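Local coordinates for lipid binding protein (Grifola frondosa, PDB 5H0Q) that binds lipid, recognising membrane domains that contain sphingomyelin together with cholesterol, at residues 80-86 against 102-108; 113-118 against 129-135; 48-52 against 191-196; 77-81 against 154-160. One frame throughout, in Å; residues are numbered along the deposited sequence.

Contact 1 of 4, residues 80-86 against 102-108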
loop_
_atom_site.group_PDB
_atom_site.type_symbol
_atom_site.label_atom_id
_atom_site.label_comp_id
_atom_site.label_asym_id
_atom_site.label_seq_id
_atom_site.Cartn_x
_atom_site.Cartn_y
_atom_site.Cartn_z
ATOM N N SER A 80 -2.372 -10.786 9.197
ATOM C CA SER A 80 -2.189 -10.118 10.489
ATOM C C SER A 80 -1.152 -10.874 11.299
ATOM O O SER A 80 -1.367 -12.040 11.649
ATOM C CB SER A 80 -3.484 -10.059 11.299
ATOM O OG SER A 80 -4.471 -9.310 10.638
ATOM N N PHE A 81 -0.062 -10.200 11.642
ATOM C CA PHE A 81 0.890 -10.776 12.576
ATOM C C PHE A 81 0.542 -10.439 14.018
ATOM O O PHE A 81 0.665 -11.292 14.904
ATOM C CB PHE A 81 2.305 -10.289 12.254
ATOM C CG PHE A 81 2.742 -10.568 10.843
ATOM C CD1 PHE A 81 2.832 -11.861 10.382
ATOM C CD2 PHE A 81 3.084 -9.534 9.990
ATOM C CE1 PHE A 81 3.243 -12.120 9.090
ATOM C CE2 PHE A 81 3.495 -9.784 8.698
ATOM C CZ PHE A 81 3.576 -11.080 8.248
ATOM N N ARG A 82 0.120 -9.200 14.263
ATOM C CA ARG A 82 -0.428 -8.779 15.549
ATOM C C ARG A 82 -1.601 -7.874 15.236
ATOM O O ARG A 82 -1.466 -6.976 14.409
ATOM C CB ARG A 82 0.609 -8.010 16.373
ATOM C CG ARG A 82 1.872 -8.763 16.617
ATOM C CD ARG A 82 2.884 -7.949 17.393
ATOM N NE ARG A 82 4.127 -8.696 17.504
ATOM C CZ ARG A 82 5.261 -8.401 16.878
ATOM N NH1 ARG A 82 5.362 -7.345 16.100
ATOM N NH2 ARG A 82 6.316 -9.178 17.040
ATOM N N GLY A 83 -2.743 -8.119 15.868
ATOM C CA GLY A 83 -3.915 -7.304 15.630
ATOM C C GLY A 83 -4.797 -7.882 14.540
ATOM O O GLY A 83 -4.780 -9.083 14.261
ATOM N N HIS A 84 -5.578 -7.006 13.915
ATOM C CA HIS A 84 -6.573 -7.449 12.959
ATOM C C HIS A 84 -6.954 -6.289 12.062
ATOM O O HIS A 84 -6.766 -5.116 12.406
ATOM C CB HIS A 84 -7.802 -8.057 13.650
ATOM C CG HIS A 84 -8.604 -7.086 14.454
ATOM N ND1 HIS A 84 -8.220 -6.655 15.704
ATOM C CD2 HIS A 84 -9.792 -6.490 14.199
ATOM C CE1 HIS A 84 -9.127 -5.821 16.179
ATOM N NE2 HIS A 84 -10.091 -5.703 15.284
ATOM N N PHE A 85 -7.483 -6.638 10.902
ATOM C CA PHE A 85 -8.014 -5.663 9.965
ATOM C C PHE A 85 -9.351 -5.119 10.453
ATOM O O PHE A 85 -10.046 -5.729 11.265
ATOM C CB PHE A 85 -8.183 -6.300 8.580
ATOM C CG PHE A 85 -6.880 -6.545 7.871
ATOM C CD1 PHE A 85 -6.321 -5.557 7.086
ATOM C CD2 PHE A 85 -6.186 -7.740 8.032
ATOM C CE1 PHE A 85 -5.112 -5.754 6.444
ATOM C CE2 PHE A 85 -4.962 -7.948 7.393
ATOM C CZ PHE A 85 -4.435 -6.959 6.591
ATOM N N GLY A 86 -9.695 -3.947 9.948
ATOM C CA GLY A 86 -11.004 -3.389 10.192
ATOM C C GLY A 86 -12.101 -4.261 9.612
ATOM O O GLY A 86 -11.872 -5.194 8.843
ATOM N N PHE A 102 -7.526 1.492 4.195
ATOM C CA PHE A 102 -8.042 0.578 5.196
ATOM C C PHE A 102 -7.345 0.841 6.520
ATOM O O PHE A 102 -6.313 1.514 6.580
ATOM C CB PHE A 102 -7.857 -0.886 4.762
ATOM C CG PHE A 102 -6.409 -1.313 4.602
ATOM C CD1 PHE A 102 -5.693 -1.807 5.677
ATOM C CD2 PHE A 102 -5.782 -1.246 3.374
ATOM C CE1 PHE A 102 -4.366 -2.195 5.537
ATOM C CE2 PHE A 102 -4.469 -1.654 3.220
ATOM C CZ PHE A 102 -3.762 -2.125 4.310
ATOM N N ILE A 103 -7.932 0.304 7.584
ATOM C CA ILE A 103 -7.339 0.367 8.904
ATOM C C ILE A 103 -6.897 -1.029 9.317
ATOM O O ILE A 103 -7.515 -2.036 8.975
ATOM C CB ILE A 103 -8.321 0.992 9.928
ATOM C CG1 ILE A 103 -7.640 1.184 11.284
ATOM C CG2 ILE A 103 -9.561 0.149 10.104
ATOM C CD1 ILE A 103 -8.465 1.960 12.293
ATOM N N HIS A 104 -5.821 -1.073 10.076
ATOM C CA HIS A 104 -5.418 -2.273 10.794
ATOM C C HIS A 104 -5.120 -1.850 12.218
ATOM O O HIS A 104 -4.425 -0.854 12.423
ATOM C CB HIS A 104 -4.190 -2.917 10.136
ATOM C CG HIS A 104 -3.933 -4.310 10.597
ATOM N ND1 HIS A 104 -3.151 -4.601 11.693
ATOM C CD2 HIS A 104 -4.352 -5.505 10.106
ATOM C CE1 HIS A 104 -3.082 -5.915 11.845
ATOM N NE2 HIS A 104 -3.810 -6.485 10.903
ATOM N N THR A 105 -5.647 -2.578 13.192
ATOM C CA THR A 105 -5.535 -2.168 14.584
ATOM C C THR A 105 -4.983 -3.296 15.431
ATOM O O THR A 105 -5.010 -4.462 15.047
ATOM C CB THR A 105 -6.889 -1.758 15.189
ATOM O OG1 THR A 105 -7.681 -2.922 15.472
ATOM C CG2 THR A 105 -7.646 -0.867 14.257
ATOM N N LYS A 106 -4.506 -2.927 16.614
ATOM C CA LYS A 106 -4.135 -3.922 17.599
ATOM C C LYS A 106 -5.379 -4.703 18.008
ATOM O O LYS A 106 -6.519 -4.313 17.724
ATOM C CB LYS A 106 -3.491 -3.265 18.810
ATOM C CG LYS A 106 -4.493 -2.470 19.667
ATOM C CD LYS A 106 -3.804 -1.862 20.887
ATOM C CE LYS A 106 -4.809 -1.322 21.897
ATOM N NZ LYS A 106 -5.588 -2.416 22.492
ATOM N N SER A 107 -5.143 -5.791 18.723
ATOM C CA SER A 107 -6.250 -6.576 19.239
ATOM C C SER A 107 -6.943 -5.802 20.350
ATOM O O SER A 107 -6.298 -5.127 21.147
ATOM C CB SER A 107 -5.751 -7.909 19.764
ATOM O OG SER A 107 -5.147 -8.666 18.721
ATOM N N ALA A 108 -8.260 -5.916 20.397
ATOM C CA ALA A 108 -9.047 -5.214 21.401
ATOM C C ALA A 108 -8.539 -5.530 22.798
ATOM O O ALA A 108 -8.311 -6.695 23.164
ATOM C CB ALA A 108 -10.516 -5.599 21.259
HETATM O O HOH W 1 -2.270 -9.617 18.751
#
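The imidazole of His104 turns its edge to the ring face of Phe85 in a T-shaped pair, centroids 4.5 Å apart and planes at 84°. The same ring lies against the backbone of His84 and is held at its tip by the hydrogen bond between His104 NE2 and Ser80 OG, 2.9 Å. Phe102 adds a third ring, with Phe85 CE1 to Phe102 CE1 at 3.7 Å. Beneath this aromatic cluster the chains pair antiparallel through His84 N to Thr105 O (2.8 Å), Thr105 N to His84 O (2.9 Å) and Gly86 N to Ile103 O (3.1 Å). Gly83 CA is so close to Thr105 O, 3.1 Å, that a side chain would clash. On the other face His84 CE1 rests 3.3 Å from Thr105 OG1. At Phe81, which with Arg82 forms a classic beta bulge opposite Ala115, the chain turns from strand 73-80 of the five-stranded sheet into strand 84-85, which pairs with strand 99-105 of the mixed sheet; the latter's other edge pairs with strand 60-68, while Ile103 and Thr105 meet Tyr55 of helix 41-55.

Contact 2 of 4, residues 113-118 against 129-135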
loop_
_atom_site.group_PDB
_atom_site.type_symbol
_atom_site.label_atom_id
_atom_site.label_comp_id
_atom_site.label_asym_id
_atom_site.label_seq_id
_atom_site.Cartn_x
_atom_site.Cartn_y
_atom_site.Cartn_z
ATOM N N GLY A 113 0.773 -4.304 19.748
ATOM C CA GLY A 113 0.638 -3.363 18.649
ATOM C C GLY A 113 -0.042 -3.933 17.425
ATOM O O GLY A 113 -0.751 -4.941 17.481
ATOM N N SER A 114 0.159 -3.243 16.303
ATOM C CA SER A 114 -0.440 -3.590 15.017
ATOM C C SER A 114 0.690 -3.979 14.073
ATOM O O SER A 114 1.625 -3.193 13.871
ATOM C CB SER A 114 -1.222 -2.410 14.451
ATOM O OG SER A 114 -1.391 -2.526 13.061
ATOM N N ALA A 115 0.616 -5.190 13.510
ATOM C CA ALA A 115 1.624 -5.649 12.566
ATOM C C ALA A 115 0.963 -6.537 11.525
ATOM O O ALA A 115 0.214 -7.452 11.880
ATOM C CB ALA A 115 2.732 -6.409 13.284
ATOM N N GLY A 116 1.201 -6.255 10.249
ATOM C CA GLY A 116 0.542 -7.020 9.212
ATOM C C GLY A 116 1.091 -6.667 7.855
ATOM O O GLY A 116 2.046 -5.901 7.733
ATOM N N CYS A 117 0.452 -7.218 6.822
ATOM C CA CYS A 117 0.881 -6.917 5.468
ATOM C C CYS A 117 -0.224 -7.226 4.480
ATOM O O CYS A 117 -1.188 -7.941 4.780
ATOM C CB CYS A 117 2.144 -7.694 5.122
ATOM S SG CYS A 117 1.844 -9.488 4.872
ATOM N N ILE A 118 -0.097 -6.616 3.318
ATOM C CA ILE A 118 -0.877 -6.968 2.145
ATOM C C ILE A 118 0.121 -7.184 1.024
ATOM O O ILE A 118 1.125 -6.472 0.940
ATOM C CB ILE A 118 -1.917 -5.889 1.762
ATOM C CG1 ILE A 118 -2.924 -5.728 2.898
ATOM C CG2 ILE A 118 -2.663 -6.310 0.497
ATOM C CD1 ILE A 118 -4.084 -4.821 2.574
ATOM N N PHE A 129 5.061 -6.835 -1.550
ATOM C CA PHE A 129 4.795 -6.950 -0.117
ATOM C C PHE A 129 4.758 -5.557 0.500
ATOM O O PHE A 129 5.700 -4.781 0.339
ATOM C CB PHE A 129 5.894 -7.796 0.523
ATOM C CG PHE A 129 5.796 -7.942 2.019
ATOM C CD1 PHE A 129 6.231 -6.925 2.849
ATOM C CD2 PHE A 129 5.323 -9.108 2.594
ATOM C CE1 PHE A 129 6.169 -7.048 4.226
ATOM C CE2 PHE A 129 5.266 -9.247 3.982
ATOM C CZ PHE A 129 5.704 -8.215 4.798
ATOM N N SER A 130 3.666 -5.234 1.202
ATOM C CA SER A 130 3.542 -3.961 1.892
ATOM C C SER A 130 3.186 -4.251 3.341
ATOM O O SER A 130 2.074 -4.699 3.633
ATOM C CB SER A 130 2.488 -3.092 1.225
ATOM O OG SER A 130 2.817 -2.908 -0.141
ATOM N N GLY A 131 4.131 -4.000 4.232
ATOM C CA GLY A 131 3.974 -4.369 5.618
ATOM C C GLY A 131 4.168 -3.201 6.564
ATOM O O GLY A 131 4.864 -2.232 6.270
ATOM N N TRP A 132 3.565 -3.337 7.732
ATOM C CA TRP A 132 3.678 -2.335 8.769
ATOM C C TRP A 132 3.893 -3.043 10.091
ATOM O O TRP A 132 3.535 -4.205 10.273
ATOM C CB TRP A 132 2.422 -1.440 8.819
ATOM C CG TRP A 132 1.170 -2.265 9.038
ATOM C CD1 TRP A 132 0.616 -2.628 10.237
ATOM C CD2 TRP A 132 0.392 -2.898 8.030
ATOM N NE1 TRP A 132 -0.490 -3.418 10.025
ATOM C CE2 TRP A 132 -0.632 -3.619 8.677
ATOM C CE3 TRP A 132 0.458 -2.927 6.627
ATOM C CZ2 TRP A 132 -1.580 -4.348 7.971
ATOM C CZ3 TRP A 132 -0.488 -3.608 5.944
ATOM C CH2 TRP A 132 -1.483 -4.336 6.607
ATOM N N GLN A 133 4.479 -2.317 11.029
ATOM C CA GLN A 133 4.705 -2.836 12.373
ATOM C C GLN A 133 4.724 -1.610 13.274
ATOM O O GLN A 133 5.666 -0.809 13.211
ATOM C CB GLN A 133 6.000 -3.635 12.447
ATOM C CG GLN A 133 6.236 -4.349 13.784
ATOM C CD GLN A 133 6.856 -3.454 14.845
ATOM O OE1 GLN A 133 6.224 -3.140 15.866
ATOM N NE2 GLN A 133 8.091 -3.033 14.618
ATOM N N ASN A 134 3.655 -1.440 14.049
ATOM C CA ASN A 134 3.472 -0.266 14.894
ATOM C C ASN A 134 3.388 -0.753 16.334
ATOM O O ASN A 134 2.361 -1.337 16.726
ATOM C CB ASN A 134 2.215 0.506 14.493
ATOM C CG ASN A 134 2.248 1.933 14.992
ATOM O OD1 ASN A 134 3.304 2.403 15.426
ATOM N ND2 ASN A 134 1.120 2.643 14.883
ATOM N N PRO A 135 4.424 -0.566 17.143
ATOM C CA PRO A 135 4.511 -1.273 18.423
ATOM C C PRO A 135 3.741 -0.596 19.544
ATOM O O PRO A 135 3.571 0.623 19.572
ATOM C CB PRO A 135 6.010 -1.242 18.729
ATOM C CG PRO A 135 6.465 0.022 18.124
ATOM C CD PRO A 135 5.651 0.193 16.857
#
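Six backbone hydrogen bonds tie residues 114-118 to 130-134 in a regular antiparallel ladder. Ser114 pairs with Asn134, through Ser114 N to Asn134 O at 2.9 Å and Asn134 N to Ser114 O at 2.7 Å; Gly116 pairs with Trp132 and Ile118 with Ser130 in the same reciprocal way. Between these rungs lie the non-hydrogen-bonded pairs, where the CA atoms come to 4.2 Å (Ala115 to Gln133) and 4.0 Å (Cys117 to Gly131), and CA-H...O contacts such as Cys117 CA to Ser130 O, 3.1 Å, accompany the ladder. The strand axes run 4.6 Å apart at 174°, as expected for the two arms of a beta hairpin, here strands 114-121 and 126-134 inside the five-stranded antiparallel sheet. Among the side chains, Trp132 folds its indole back over the partner strand, with the ring face against Gly116 N and Cys117 N. A CB on Gly116 would clash with Trp132 CZ2, so the glycine lets the indole lie flat on the backbone. Ile118 CG1 meets Trp132 CH2 at 4.2 Å. On the face of Ala115 and Cys117, the Cys117 CB sits over the Phe129 ring in a CH-pi contact, 4.0 Å from the centroid, and Cys117 SG comes within 3.5 Å of Phe129 CE2. Polar groups reach beyond the hairpin: Ser114 OG bonds to His104 ND1, Ser130 OG to Tyr200 OH, and Asn134 to Ser142, Arg138, Cys60 and Glu191.

Contact 3 of 4, residues 48-52 against 191-196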
loop_
_atom_site.group_PDB
_atom_site.type_symbol
_atom_site.label_atom_id
_atom_site.label_comp_id
_atom_site.label_asym_id
_atom_site.label_seq_id
_atom_site.Cartn_x
_atom_site.Cartn_y
_atom_site.Cartn_z
ATOM N N GLN A 48 -8.759 8.199 5.717
ATOM C CA GLN A 48 -7.864 7.910 6.839
ATOM C C GLN A 48 -8.333 8.630 8.100
ATOM O O GLN A 48 -8.333 8.046 9.194
ATOM C CB GLN A 48 -6.434 8.321 6.509
ATOM C CG GLN A 48 -5.718 7.401 5.506
ATOM C CD GLN A 48 -4.383 7.953 5.096
ATOM O OE1 GLN A 48 -4.308 9.038 4.529
ATOM N NE2 GLN A 48 -3.323 7.210 5.353
ATOM N N ALA A 49 -8.732 9.901 7.973
ATOM C CA ALA A 49 -9.168 10.653 9.143
ATOM C C ALA A 49 -10.436 10.057 9.734
ATOM O O ALA A 49 -10.561 9.969 10.962
ATOM C CB ALA A 49 -9.382 12.119 8.763
ATOM N N GLU A 50 -11.408 9.692 8.881
ATOM C CA GLU A 50 -12.635 9.047 9.356
ATOM C C GLU A 50 -12.312 7.820 10.191
ATOM O O GLU A 50 -12.852 7.636 11.288
ATOM C CB GLU A 50 -13.520 8.593 8.194
ATOM C CG GLU A 50 -14.152 9.636 7.312
ATOM C CD GLU A 50 -14.814 8.983 6.102
ATOM O OE1 GLU A 50 -14.770 9.570 5.001
ATOM O OE2 GLU A 50 -15.357 7.867 6.246
ATOM N N LEU A 51 -11.502 6.922 9.620
ATOM C CA LEU A 51 -11.148 5.679 10.299
ATOM C C LEU A 51 -10.447 5.948 11.625
ATOM O O LEU A 51 -10.699 5.259 12.617
ATOM C CB LEU A 51 -10.261 4.804 9.394
ATOM C CG LEU A 51 -10.968 4.236 8.167
ATOM C CD1 LEU A 51 -9.947 3.572 7.240
ATOM C CD2 LEU A 51 -12.039 3.246 8.584
ATOM N N LYS A 52 -9.539 6.923 11.655
ATOM C CA LYS A 52 -8.846 7.245 12.898
ATOM C C LYS A 52 -9.813 7.792 13.934
ATOM O O LYS A 52 -9.763 7.407 15.107
ATOM C CB LYS A 52 -7.718 8.243 12.629
ATOM C CG LYS A 52 -7.063 8.780 13.905
ATOM C CD LYS A 52 -5.799 9.578 13.608
ATOM C CE LYS A 52 -5.144 10.095 14.882
ATOM N NZ LYS A 52 -3.799 10.674 14.621
ATOM N N GLU A 191 3.869 7.251 15.405
ATOM C CA GLU A 191 2.917 7.497 16.483
ATOM C C GLU A 191 2.013 6.280 16.622
ATOM O O GLU A 191 1.965 5.404 15.745
ATOM C CB GLU A 191 2.104 8.768 16.225
ATOM C CG GLU A 191 1.330 8.784 14.923
ATOM C CD GLU A 191 0.479 10.033 14.760
ATOM O OE1 GLU A 191 -0.108 10.493 15.764
ATOM O OE2 GLU A 191 0.394 10.558 13.630
ATOM N N THR A 192 1.287 6.239 17.748
ATOM C CA THR A 192 0.466 5.072 18.053
ATOM C C THR A 192 -0.643 4.874 17.030
ATOM O O THR A 192 -0.991 3.730 16.709
ATOM C CB THR A 192 -0.132 5.166 19.462
ATOM O OG1 THR A 192 -0.911 6.363 19.615
ATOM C CG2 THR A 192 0.969 5.146 20.504
ATOM N N THR A 193 -1.243 5.960 16.538
ATOM C CA THR A 193 -2.258 5.861 15.488
ATOM C C THR A 193 -1.677 6.557 14.257
ATOM O O THR A 193 -1.832 7.765 14.073
ATOM C CB THR A 193 -3.611 6.452 15.937
ATOM O OG1 THR A 193 -3.419 7.723 16.553
ATOM C CG2 THR A 193 -4.231 5.564 16.951
ATOM N N ALA A 194 -0.994 5.783 13.414
ATOM C CA ALA A 194 -0.097 6.330 12.400
ATOM C C ALA A 194 -0.709 6.266 11.009
ATOM O O ALA A 194 -1.302 5.253 10.626
ATOM C CB ALA A 194 1.232 5.577 12.393
ATOM N N TYR A 195 -0.548 7.349 10.253
ATOM C CA TYR A 195 -0.861 7.318 8.831
ATOM C C TYR A 195 0.246 6.571 8.120
ATOM O O TYR A 195 1.440 6.814 8.357
ATOM C CB TYR A 195 -0.977 8.726 8.254
ATOM C CG TYR A 195 -2.290 9.437 8.516
ATOM C CD1 TYR A 195 -2.836 10.281 7.558
ATOM C CD2 TYR A 195 -2.968 9.262 9.694
ATOM C CE1 TYR A 195 -4.023 10.947 7.784
ATOM C CE2 TYR A 195 -4.157 9.940 9.939
ATOM C CZ TYR A 195 -4.683 10.766 8.975
ATOM O OH TYR A 195 -5.868 11.433 9.206
ATOM N N VAL A 196 -0.148 5.685 7.211
ATOM C CA VAL A 196 0.794 4.935 6.388
ATOM C C VAL A 196 0.404 5.172 4.942
ATOM O O VAL A 196 -0.789 5.185 4.622
ATOM C CB VAL A 196 0.756 3.437 6.735
ATOM C CG1 VAL A 196 1.620 2.629 5.764
ATOM C CG2 VAL A 196 1.212 3.231 8.134
#
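Three side chains of the helix segment 48-52, one turn in length, meet strand 193-201 and the loop leading into it. Gln48, with chi1 m and chi2 t, extends past the Tyr195 ring so that its CB lies over the ring face, 4.1 Å from the centroid, in a CH-pi contact. Its amide end is held by strand 60-68, NE2 by Leu62 O and OE1 by Arg64. Tyr195 leaves the strand sideways at CB, and with chi1 m its ring end comes nearer the helix, the OH standing 3.4 Å from Ala49 CA. Lys52 is t at every chi and therefore fully extended; it passes the edge of the tyrosine ring, with Lys52 CD 4.0 Å from Tyr195 CE2, brings its CE to 3.4 Å from Thr193 OG1, and ends in a long salt bridge from Lys52 NZ to Glu191 OE1, 3.9 Å. The segment axes lie 10.1 Å apart at 160°, the spacing usual for an alpha helix laid nearly antiparallel along a strand: helix 41-55 packs on the mixed sheet, over its strands 99-105, 60-68 and 193-201.

Contact 4 of 4, residues 77-81 against 154-160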
loop_
_atom_site.group_PDB
_atom_site.type_symbol
_atom_site.label_atom_id
_atom_site.label_comp_id
_atom_site.label_asym_id
_atom_site.label_seq_id
_atom_site.Cartn_x
_atom_site.Cartn_y
_atom_site.Cartn_z
ATOM N N ILE A 77 -2.548 -11.652 -0.883
ATOM C CA ILE A 77 -2.386 -12.104 0.492
ATOM C C ILE A 77 -2.699 -10.929 1.395
ATOM O O ILE A 77 -2.295 -9.796 1.110
ATOM C CB ILE A 77 -0.954 -12.591 0.779
ATOM C CG1 ILE A 77 -0.596 -13.763 -0.121
ATOM C CG2 ILE A 77 -0.811 -12.993 2.224
ATOM C CD1 ILE A 77 0.889 -14.128 -0.106
ATOM N N GLU A 78 -3.412 -11.210 2.482
ATOM C CA GLU A 78 -3.535 -10.318 3.632
ATOM C C GLU A 78 -3.162 -11.128 4.858
ATOM O O GLU A 78 -3.661 -12.239 5.033
ATOM C CB GLU A 78 -4.956 -9.800 3.808
ATOM C CG GLU A 78 -5.510 -9.000 2.688
ATOM C CD GLU A 78 -6.977 -8.702 2.912
ATOM O OE1 GLU A 78 -7.508 -9.083 3.983
ATOM O OE2 GLU A 78 -7.601 -8.095 2.018
ATOM N N GLU A 79 -2.285 -10.595 5.703
ATOM C CA GLU A 79 -1.882 -11.341 6.884
ATOM C C GLU A 79 -1.755 -10.403 8.076
ATOM O O GLU A 79 -1.119 -9.351 7.969
ATOM C CB GLU A 79 -0.557 -12.062 6.612
ATOM C CG GLU A 79 -0.061 -12.944 7.727
ATOM C CD GLU A 79 -0.895 -14.209 7.936
ATOM O OE1 GLU A 79 -1.701 -14.566 7.054
ATOM O OE2 GLU A 79 -0.728 -14.855 8.993
ATOM N N SER A 80 -2.372 -10.786 9.197
ATOM C CA SER A 80 -2.189 -10.118 10.489
ATOM C C SER A 80 -1.152 -10.874 11.299
ATOM O O SER A 80 -1.367 -12.040 11.649
ATOM C CB SER A 80 -3.484 -10.059 11.299
ATOM O OG SER A 80 -4.471 -9.310 10.638
ATOM N N PHE A 81 -0.062 -10.200 11.642
ATOM C CA PHE A 81 0.890 -10.776 12.576
ATOM C C PHE A 81 0.542 -10.439 14.018
ATOM O O PHE A 81 0.665 -11.292 14.904
ATOM C CB PHE A 81 2.305 -10.289 12.254
ATOM C CG PHE A 81 2.742 -10.568 10.843
ATOM C CD1 PHE A 81 2.832 -11.861 10.382
ATOM C CD2 PHE A 81 3.084 -9.534 9.990
ATOM C CE1 PHE A 81 3.243 -12.120 9.090
ATOM C CE2 PHE A 81 3.495 -9.784 8.698
ATOM C CZ PHE A 81 3.576 -11.080 8.248
ATOM N N TRP A 154 6.126 -14.818 -1.579
ATOM C CA TRP A 154 5.620 -15.050 -0.224
ATOM C C TRP A 154 4.556 -16.124 -0.341
ATOM O O TRP A 154 3.710 -16.025 -1.226
ATOM C CB TRP A 154 5.053 -13.752 0.420
ATOM C CG TRP A 154 6.163 -12.725 0.560
ATOM C CD1 TRP A 154 7.100 -12.666 1.546
ATOM C CD2 TRP A 154 6.511 -11.694 -0.385
ATOM N NE1 TRP A 154 8.003 -11.666 1.286
ATOM C CE2 TRP A 154 7.662 -11.049 0.113
ATOM C CE3 TRP A 154 5.961 -11.256 -1.596
ATOM C CZ2 TRP A 154 8.278 -9.997 -0.559
ATOM C CZ3 TRP A 154 6.559 -10.205 -2.249
ATOM C CH2 TRP A 154 7.719 -9.598 -1.743
ATOM N N TRP A 155 4.549 -17.134 0.528
ATOM C CA TRP A 155 5.445 -17.277 1.669
ATOM C C TRP A 155 6.601 -18.247 1.409
ATOM O O TRP A 155 7.429 -18.464 2.275
ATOM C CB TRP A 155 4.647 -17.758 2.890
ATOM C CG TRP A 155 3.519 -16.854 3.233
ATOM C CD1 TRP A 155 2.187 -17.091 3.061
ATOM C CD2 TRP A 155 3.623 -15.548 3.795
ATOM N NE1 TRP A 155 1.455 -16.007 3.475
ATOM C CE2 TRP A 155 2.316 -15.046 3.931
ATOM C CE3 TRP A 155 4.698 -14.749 4.186
ATOM C CZ2 TRP A 155 2.052 -13.791 4.457
ATOM C CZ3 TRP A 155 4.434 -13.498 4.699
ATOM C CH2 TRP A 155 3.125 -13.029 4.830
ATOM N N LYS A 156 6.679 -18.832 0.216
ATOM C CA LYS A 156 7.643 -19.913 0.021
ATOM C C LYS A 156 9.086 -19.425 0.163
ATOM O O LYS A 156 9.928 -20.125 0.733
ATOM C CB LYS A 156 7.408 -20.584 -1.329
ATOM C CG LYS A 156 7.587 -19.700 -2.528
ATOM C CD LYS A 156 7.644 -20.522 -3.815
ATOM C CE LYS A 156 7.531 -19.636 -5.037
ATOM N NZ LYS A 156 7.689 -20.392 -6.291
ATOM N N ASN A 157 9.394 -18.229 -0.329
ATOM C CA ASN A 157 10.746 -17.682 -0.256
ATOM C C ASN A 157 10.919 -16.669 0.866
ATOM O O ASN A 157 12.042 -16.209 1.113
ATOM C CB ASN A 157 11.118 -17.048 -1.591
ATOM C CG ASN A 157 11.217 -18.074 -2.696
ATOM O OD1 ASN A 157 11.523 -19.231 -2.439
ATOM N ND2 ASN A 157 10.943 -17.666 -3.918
ATOM N N GLY A 158 9.842 -16.327 1.557
ATOM C CA GLY A 158 9.896 -15.469 2.720
ATOM C C GLY A 158 8.777 -15.836 3.670
ATOM O O GLY A 158 7.617 -15.488 3.436
ATOM N N SER A 159 9.107 -16.558 4.732
ATOM C CA SER A 159 8.093 -17.051 5.646
ATOM C C SER A 159 7.462 -15.907 6.424
ATOM O O SER A 159 8.030 -14.820 6.561
ATOM C CB SER A 159 8.697 -18.030 6.639
ATOM O OG SER A 159 9.525 -17.330 7.551
ATOM N N LYS A 160 6.277 -16.189 6.966
ATOM C CA LYS A 160 5.609 -15.231 7.845
ATOM C C LYS A 160 6.506 -14.851 9.006
ATOM O O LYS A 160 6.595 -13.674 9.376
ATOM C CB LYS A 160 4.300 -15.820 8.365
ATOM C CG LYS A 160 3.286 -16.115 7.281
ATOM C CD LYS A 160 2.037 -16.784 7.843
ATOM C CE LYS A 160 0.988 -16.997 6.764
ATOM N NZ LYS A 160 -0.208 -17.723 7.258
#
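Trp154 opens the segment by offering its carbonyl and CB to Ile77: Ile77 CD1 stands 3.6 Å from Trp154 O and 4.2 Å from Trp154 CB. Its indole leads away from residues 77-81 and meets Phe129 instead. The peptide bond to the next residue is cis, and Trp155, in contrast to its neighbour, directs its indole toward the strand. There it lies along the row of Ile77, Glu79 and Phe81: Ile77 CD1 sits over a face of the indole, Trp155 CZ2 is 3.7 Å from Ile77 CG2 and 3.8 Å from Glu79 CB, and Trp155 CH2 is 4.0 Å from Phe81 CZ. The chain then loops away from the strand through Lys156 to Gly158, and Ser159 takes the N-cap position of the following helix, its OG accepting a bond from the backbone N of Tyr162. Lys160, in the first turn, comes back. Its extended side chain forms a salt bridge with Glu79, Lys160 NZ to Glu79 OE2 at 3.4 Å, with weak hydrogen bonds to both carboxylate oxygens, while Lys160 CB packs 3.9 Å from Phe81 CE1. This partly exposed patch joins strand 73-80, which pairs with strand 114-121, to helices 153-156 and 160-169; Met163 and Leu164 of the latter touch Trp155 and Phe81 respectively.

Contacts 2 and 4, with centres about 11 Å apart, share the five-stranded antiparallel sheet, in which strands 73-80 and 114-121 are neighbours. Contact 1 starts from the same stretch as contact 4 and closes before contact 2 opens; its centre lies about 9 Å from that of contact 2. Contact 3 closes the longest loop, enclosing the other three, and lies about 24 Å between centres from contact 4. Together they describe two sheets joined by the continuous chain at Phe81, by packing such as Phe102 on Ile118 and by hydrogen bonds such as Asn134 ND2 to Glu191 O, with helix 41-55 on the mixed sheet and helices 153-156 and 160-169 on the five-stranded one.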